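Local coordinates for restriction endonuclease (Mycobacterium sp., PDB 4F0Q) that cleaves DNA in a cytosine-methylation-dependent manner, working as a tetrameric restriction endonuclease, at the interface of chains A and B and the interface of chains A and C. Residues are numbered along the deposited sequence; one frame, centred on the assembly and turned at random. Chains: chain A/B/C, Restriction endonuclease.

Contact 1: the interface of chains A and B. Residues chain A 342-345; chain B 104, 111, 113, 311, 314.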
loop_
_atom_site.group_PDB
_atom_site.type_symbol
_atom_site.label_atom_id
_atom_site.label_comp_id
_atom_site.label_asym_id
_atom_site.label_seq_id
_atom_site.Cartn_x
_atom_site.Cartn_y
_atom_site.Cartn_z
ATOM N N GLY A 342 -2.329 -6.772 -6.393
ATOM C CA GLY A 342 -2.391 -7.013 -7.822
ATOM C C GLY A 342 -3.103 -8.318 -8.115
ATOM O O GLY A 342 -4.085 -8.659 -7.456
ATOM N N SER A 343 -2.604 -9.052 -9.104
ATOM C CA SER A 343 -3.183 -10.341 -9.462
ATOM C C SER A 343 -2.133 -11.444 -9.399
ATOM O O SER A 343 -1.037 -11.239 -8.880
ATOM C CB SER A 343 -3.811 -10.286 -10.857
ATOM O OG SER A 343 -2.833 -10.047 -11.853
ATOM N N LEU A 344 -2.473 -12.611 -9.932
ATOM C CA LEU A 344 -1.581 -13.763 -9.888
ATOM C C LEU A 344 -0.346 -13.552 -10.762
ATOM O O LEU A 344 0.774 -13.853 -10.350
ATOM C CB LEU A 344 -2.332 -15.032 -10.304
ATOM C CG LEU A 344 -1.624 -16.381 -10.158
ATOM C CD1 LEU A 344 -2.601 -17.442 -9.674
ATOM C CD2 LEU A 344 -0.990 -16.811 -11.474
ATOM N N LYS A 345 -0.553 -13.031 -11.967
ATOM C CA LYS A 345 0.548 -12.814 -12.900
ATOM C C LYS A 345 1.262 -11.488 -12.637
ATOM O O LYS A 345 2.475 -11.376 -12.827
ATOM C CB LYS A 345 0.047 -12.869 -14.344
ATOM C CG LYS A 345 -0.520 -14.222 -14.756
ATOM C CD LYS A 345 0.541 -15.311 -14.694
ATOM C CE LYS A 345 -0.013 -16.653 -15.154
ATOM N NZ LYS A 345 1.015 -17.730 -15.100
ATOM N N GLU B 104 -4.682 -21.131 -14.127
ATOM C CA GLU B 104 -3.471 -20.352 -13.903
ATOM C C GLU B 104 -2.626 -20.988 -12.805
ATOM O O GLU B 104 -3.145 -21.382 -11.759
ATOM C CB GLU B 104 -3.817 -18.910 -13.526
ATOM C CG GLU B 104 -4.726 -18.206 -14.522
ATOM C CD GLU B 104 -5.045 -16.781 -14.112
ATOM O OE1 GLU B 104 -6.113 -16.270 -14.513
ATOM O OE2 GLU B 104 -4.227 -16.170 -13.394
ATOM N N HIS B 111 -0.049 -20.743 -5.241
ATOM C CA HIS B 111 -1.380 -20.276 -5.607
ATOM C C HIS B 111 -1.782 -20.805 -6.979
ATOM O O HIS B 111 -1.042 -20.659 -7.950
ATOM C CB HIS B 111 -1.431 -18.747 -5.597
ATOM C CG HIS B 111 -2.797 -18.186 -5.846
ATOM N ND1 HIS B 111 -3.004 -16.892 -6.276
ATOM C CD2 HIS B 111 -4.025 -18.741 -5.721
ATOM C CE1 HIS B 111 -4.300 -16.676 -6.407
ATOM N NE2 HIS B 111 -4.943 -17.782 -6.077
ATOM N N ARG B 113 -5.170 -20.923 -9.725
ATOM C CA ARG B 113 -6.541 -20.600 -10.098
ATOM C C ARG B 113 -7.105 -21.696 -10.994
ATOM O O ARG B 113 -6.592 -21.941 -12.086
ATOM C CB ARG B 113 -6.618 -19.244 -10.801
ATOM C CG ARG B 113 -6.252 -18.064 -9.916
ATOM C CD ARG B 113 -7.068 -16.835 -10.283
ATOM N NE ARG B 113 -8.496 -17.056 -10.067
ATOM C CZ ARG B 113 -9.444 -16.169 -10.349
ATOM N NH1 ARG B 113 -9.122 -14.992 -10.867
ATOM N NH2 ARG B 113 -10.717 -16.459 -10.116
ATOM N N VAL B 311 -7.043 -5.940 -12.898
ATOM C CA VAL B 311 -5.962 -6.668 -12.241
ATOM C C VAL B 311 -6.073 -6.568 -10.722
ATOM O O VAL B 311 -5.920 -7.563 -10.010
ATOM C CB VAL B 311 -4.577 -6.149 -12.693
ATOM C CG1 VAL B 311 -3.474 -6.711 -11.809
ATOM C CG2 VAL B 311 -4.328 -6.497 -14.153
ATOM N N GLU B 314 -8.957 -8.857 -9.098
ATOM C CA GLU B 314 -8.935 -10.312 -9.232
ATOM C C GLU B 314 -8.993 -11.003 -7.875
ATOM O O GLU B 314 -9.780 -11.929 -7.669
ATOM C CB GLU B 314 -7.693 -10.775 -9.996
ATOM C CG GLU B 314 -7.459 -12.276 -9.909
ATOM C CD GLU B 314 -6.297 -12.745 -10.760
ATOM O OE1 GLU B 314 -5.427 -13.467 -10.230
ATOM O OE2 GLU B 314 -6.259 -12.402 -11.960
#
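The turn between strands 335-342 and 347-357 of chain A, a hairpin of the endonuclease domain, pushes A:Ser343 and A:Leu344 against chain B, between the end of helix 297-312 and the strands 104-106 and 111-115 of the N-terminal part. A hydrogen bond runs from the backbone N of A:Leu344 to the carboxylate oxygen OE1 of B:Glu314, 3.1 Å long and moderately bent at the hydrogen (147°). The N-H comes down from above the carboxylate, well out of its plane. That carboxylate also packs against A:Ser343, whose CB lies 3.5 Å from CD of B:Glu314. The hydroxyl OG of A:Ser343 points instead to the helix end, where it meets the methyl CG1 of B:Val311 at 3.4 Å.

A chi1 of -172° carries the A:Leu344 side chain away from its own N-H and toward the partner's strands. Its CD1 sits over one face of the B:His111 imidazole, 3.8 Å from the ring centroid and displaced toward the rim on the ND1 side, a CH-pi contact. CD1 of A:Leu344 also touches the aliphatic CG of B:Arg113 at 3.7 Å. CD2 of A:Leu344 lies 4.1 Å from CB of B:Glu104, the two side chains sliding past each other in opposite directions. The ammonium NZ of A:Lys345 stays 5.7 Å from OE2 of B:Glu104, so any attraction is probably long-range. Through this hairpin tip, chain A touches both the endonuclease and N-terminal parts of chain B, helping to join the two subunits.

Contact 2: the interface of chains A and C. Residues chain A 108, 263-265; chain C 101, 192-193, 200.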
loop_
_atom_site.group_PDB
_atom_site.type_symbol
_atom_site.label_atom_id
_atom_site.label_comp_id
_atom_site.label_asym_id
_atom_site.label_seq_id
_atom_site.Cartn_x
_atom_site.Cartn_y
_atom_site.Cartn_z
ATOM N N ASP A 108 -22.755 3.851 2.903
ATOM C CA ASP A 108 -21.918 5.030 2.699
ATOM C C ASP A 108 -20.882 4.785 1.608
ATOM O O ASP A 108 -20.431 5.718 0.946
ATOM C CB ASP A 108 -21.227 5.436 4.001
ATOM C CG ASP A 108 -22.155 6.167 4.948
ATOM O OD1 ASP A 108 -23.387 6.047 4.786
ATOM O OD2 ASP A 108 -21.653 6.866 5.852
ATOM N N VAL A 263 -21.439 8.280 0.014
ATOM C CA VAL A 263 -21.911 9.321 0.918
ATOM C C VAL A 263 -20.738 9.938 1.666
ATOM O O VAL A 263 -20.045 9.256 2.420
ATOM C CB VAL A 263 -22.929 8.777 1.939
ATOM C CG1 VAL A 263 -23.291 9.853 2.948
ATOM C CG2 VAL A 263 -24.171 8.268 1.229
ATOM N N LEU A 264 -20.514 11.230 1.448
ATOM C CA LEU A 264 -19.435 11.940 2.126
ATOM C C LEU A 264 -19.787 12.194 3.588
ATOM O O LEU A 264 -20.570 13.089 3.904
ATOM C CB LEU A 264 -19.117 13.258 1.416
ATOM C CG LEU A 264 -18.483 13.148 0.026
ATOM C CD1 LEU A 264 -18.198 14.525 -0.552
ATOM C CD2 LEU A 264 -17.218 12.307 0.072
ATOM N N ALA A 265 -19.204 11.394 4.473
ATOM C CA ALA A 265 -19.461 11.516 5.901
ATOM C C ALA A 265 -18.155 11.559 6.684
ATOM O O ALA A 265 -17.096 11.209 6.163
ATOM C CB ALA A 265 -20.328 10.366 6.381
ATOM N N TRP C 101 -16.720 17.126 2.717
ATOM C CA TRP C 101 -17.340 18.069 1.789
ATOM C C TRP C 101 -16.660 19.433 1.824
ATOM O O TRP C 101 -17.279 20.451 1.516
ATOM C CB TRP C 101 -18.833 18.220 2.081
ATOM C CG TRP C 101 -19.125 18.664 3.477
ATOM C CD1 TRP C 101 -19.245 19.949 3.922
ATOM C CD2 TRP C 101 -19.335 17.823 4.616
ATOM N NE1 TRP C 101 -19.515 19.959 5.270
ATOM C CE2 TRP C 101 -19.576 18.665 5.719
ATOM C CE3 TRP C 101 -19.345 16.439 4.808
ATOM C CZ2 TRP C 101 -19.822 18.169 6.997
ATOM C CZ3 TRP C 101 -19.589 15.948 6.077
ATOM C CH2 TRP C 101 -19.824 16.810 7.154
ATOM N N GLN C 192 -24.216 14.043 1.298
ATOM C CA GLN C 192 -23.386 14.320 2.461
ATOM C C GLN C 192 -24.102 13.964 3.756
ATOM O O GLN C 192 -25.327 13.956 3.812
ATOM C CB GLN C 192 -22.984 15.795 2.481
ATOM C CG GLN C 192 -22.325 16.271 1.198
ATOM C CD GLN C 192 -22.080 17.765 1.192
ATOM O OE1 GLN C 192 -21.720 18.342 0.167
ATOM N NE2 GLN C 192 -22.270 18.400 2.343
ATOM N N ARG C 193 -23.333 13.664 4.795
ATOM C CA ARG C 193 -23.906 13.438 6.116
ATOM C C ARG C 193 -23.395 14.466 7.115
ATOM O O ARG C 193 -22.200 14.527 7.407
ATOM C CB ARG C 193 -23.606 12.027 6.623
ATOM C CG ARG C 193 -24.023 11.817 8.071
ATOM C CD ARG C 193 -23.801 10.389 8.536
ATOM N NE ARG C 193 -24.741 9.457 7.922
ATOM C CZ ARG C 193 -24.443 8.666 6.897
ATOM N NH1 ARG C 193 -23.228 8.695 6.372
ATOM N NH2 ARG C 193 -25.360 7.847 6.400
ATOM N N SER C 200 -28.568 12.241 6.110
ATOM C CA SER C 200 -27.984 12.468 4.796
ATOM C C SER C 200 -28.812 13.461 3.989
ATOM O O SER C 200 -30.039 13.472 4.068
ATOM C CB SER C 200 -27.845 11.151 4.032
ATOM O OG SER C 200 -26.956 10.270 4.698
#
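C:Arg193 leaves strand 175-193 with CG anti to its backbone N (chi1 172°) and stays extended until a bend at chi3 (-71°), followed by a chi4 well away from extended, turns its guanidinium toward A:Asp108. In this tetrameric restriction endonuclease, strand 175-193 belongs to the AspBHI-type N-terminal region, and its end forms a parallel beta bridge, C:Gln192 with A:Leu264 of the short strand 263-264.

The arginine grips the carboxylate end-on. NH2 of C:Arg193 hydrogen-bonds OD1 of A:Asp108 through that oxygen's syn lone pair at 3.1 Å, while NH1 of the arginine makes the salt bridge to OD2, modelled at a very short 2.5 Å. The latter bond is strongly bent at the hydrogen, and OD2 lies far out of the guanidinium plane, although the two flat groups are turned by just 18°.

At the guanidinium edge, in its plane, CB of A:Ala265 comes to 3.3 Å from NH1 of C:Arg193. OG of C:Ser200, from the same chain, sits over one face near the rim. The arginine backbone is held too: N of C:Arg193 donates to the carbonyl O of A:Leu264 at 3.0 Å. On the chain C side, NE2 of C:Gln192 lies over a face of the C:Trp101 indole, whose CE3 approaches O of A:Leu264 at 3.7 Å.

Contact 3: the interface of chains A and B. Residues chain A 341, 348, 350; chain B 312, 339, 341, 350, 382, 407.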
loop_
_atom_site.group_PDB
_atom_site.type_symbol
_atom_site.label_atom_id
_atom_site.label_comp_id
_atom_site.label_asym_id
_atom_site.label_seq_id
_atom_site.Cartn_x
_atom_site.Cartn_y
_atom_site.Cartn_z
ATOM N N MET A 341 -0.335 -7.171 -3.581
ATOM C CA MET A 341 -1.275 -6.290 -4.269
ATOM C C MET A 341 -1.195 -6.442 -5.783
ATOM O O MET A 341 -0.136 -6.264 -6.383
ATOM C CB MET A 341 -1.051 -4.832 -3.859
ATOM C CG MET A 341 -1.407 -4.546 -2.408
ATOM S SD MET A 341 -1.234 -2.809 -1.951
ATOM C CE MET A 341 -2.444 -2.048 -3.027
ATOM N N THR A 348 2.703 -6.804 -6.645
ATOM C CA THR A 348 3.831 -6.289 -5.880
ATOM C C THR A 348 3.602 -6.541 -4.389
ATOM O O THR A 348 2.468 -6.479 -3.906
ATOM C CB THR A 348 4.094 -4.785 -6.165
ATOM O OG1 THR A 348 5.392 -4.419 -5.677
ATOM C CG2 THR A 348 3.038 -3.903 -5.513
ATOM N N VAL A 350 3.588 -5.686 -0.548
ATOM C CA VAL A 350 3.581 -4.592 0.414
ATOM C C VAL A 350 3.710 -5.134 1.837
ATOM O O VAL A 350 2.969 -6.033 2.248
ATOM C CB VAL A 350 2.331 -3.686 0.273
ATOM C CG1 VAL A 350 2.397 -2.891 -1.022
ATOM C CG2 VAL A 350 1.056 -4.501 0.330
ATOM N N PHE B 312 -6.351 -5.365 -10.228
ATOM C CA PHE B 312 -6.442 -5.137 -8.789
ATOM C C PHE B 312 -7.692 -5.743 -8.149
ATOM O O PHE B 312 -7.783 -5.833 -6.926
ATOM C CB PHE B 312 -6.365 -3.641 -8.480
ATOM C CG PHE B 312 -4.967 -3.093 -8.485
ATOM C CD1 PHE B 312 -3.960 -3.727 -7.777
ATOM C CD2 PHE B 312 -4.657 -1.952 -9.202
ATOM C CE1 PHE B 312 -2.673 -3.228 -7.779
ATOM C CE2 PHE B 312 -3.370 -1.449 -9.210
ATOM C CZ PHE B 312 -2.378 -2.089 -8.497
ATOM N N ILE B 339 -7.500 1.967 -3.638
ATOM C CA ILE B 339 -7.738 0.635 -3.092
ATOM C C ILE B 339 -7.970 0.672 -1.584
ATOM O O ILE B 339 -7.039 0.885 -0.810
ATOM C CB ILE B 339 -6.566 -0.320 -3.388
ATOM C CG1 ILE B 339 -6.295 -0.388 -4.891
ATOM C CG2 ILE B 339 -6.857 -1.706 -2.834
ATOM C CD1 ILE B 339 -5.186 -1.333 -5.273
ATOM N N MET B 341 -8.206 -0.968 1.736
ATOM C CA MET B 341 -7.648 -2.234 2.199
ATOM C C MET B 341 -8.027 -2.660 3.619
ATOM O O MET B 341 -7.896 -1.896 4.575
ATOM C CB MET B 341 -6.125 -2.253 2.030
ATOM C CG MET B 341 -5.670 -2.138 0.585
ATOM S SD MET B 341 -4.068 -2.901 0.276
ATOM C CE MET B 341 -3.034 -1.997 1.420
ATOM N N VAL B 350 -5.851 3.467 -0.336
ATOM C CA VAL B 350 -4.504 3.457 -0.879
ATOM C C VAL B 350 -4.518 4.106 -2.252
ATOM O O VAL B 350 -5.143 3.599 -3.183
ATOM C CB VAL B 350 -3.945 2.028 -0.985
ATOM C CG1 VAL B 350 -2.657 2.014 -1.795
ATOM C CG2 VAL B 350 -3.718 1.447 0.402
ATOM N N ILE B 382 0.586 3.330 -4.018
ATOM C CA ILE B 382 1.237 2.350 -4.880
ATOM C C ILE B 382 1.124 2.733 -6.348
ATOM O O ILE B 382 0.168 3.387 -6.757
ATOM C CB ILE B 382 0.720 0.914 -4.643
ATOM C CG1 ILE B 382 -0.804 0.853 -4.753
ATOM C CG2 ILE B 382 1.184 0.399 -3.289
ATOM C CD1 ILE B 382 -1.304 0.367 -6.096
ATOM N N VAL B 407 3.245 -2.061 -9.501
ATOM C CA VAL B 407 2.802 -3.260 -10.201
ATOM C C VAL B 407 3.104 -3.140 -11.689
ATOM O O VAL B 407 2.746 -2.148 -12.325
ATOM C CB VAL B 407 1.293 -3.506 -10.005
ATOM C CG1 VAL B 407 0.847 -4.731 -10.787
ATOM C CG2 VAL B 407 0.968 -3.667 -8.529
#
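A:Met341 and B:Met341, equivalent residues of the endonuclease domain, meet sulfur to sulfur, SD to SD at 3.6 Å, their side chains crossing at about a right angle. This apolar patch of the two-fold interface is locally asymmetric: A:Met341 has 96 Å² hidden by the partner against 22 Å² for B:Met341, and the two bend oppositely at chi3. The terminal methyl CE of A:Met341 lands 3.6 Å from CD1 of B:Ile339 and 3.8 Å from CG1 of B:Ile382, with the side chain passing B:Ile339 in the opposite sense. The chain of A:Met341 is extended at chi2 and bends at chi3 (63°), which swings CE toward these isoleucines. B:Ile382 keeps CG1 between its backbone N and carbonyl carbon (chi1 53°), directing that branch at the methionine methyl.

Flanking this core, A:Thr348 uses its methyl CG2 against CG2 of B:Val407 at 3.7 Å. CG2 of B:Val407 also lies 3.5 Å from the carbonyl O of A:Met341, and so touches both neighbouring strands of chain A. CG1 of A:Val350 approaches CG2 of B:Ile382 more loosely, at 4.2 Å.

Further out, B:Phe312, at the end of helix 297-312, backs B:Ile339: the isoleucine CD1 rests over one ring face, toward the rim, while ring atom CE1 lies 4.1 Å from the carbonyl carbon of A:Met341.

Contact 1 and contact 3 lie about 13 Å apart between their C-alpha centres and belong to one two-fold A-B interface. A:Met341 of contact 3 is followed directly by A:Gly342, the first chain A residue of contact 1, and both contacts draw on the end of helix 297-312 in chain B. One hairpin thus carries both patches. Contact 2 involves a different partner, chain C, its C-alpha centre about 34 Å from that of contact 1 and 26 Å from that of contact 3, and is built from the N-terminal region and strand 263-264. Chain A therefore pairs with B and separately with C, consistent with the tetramer.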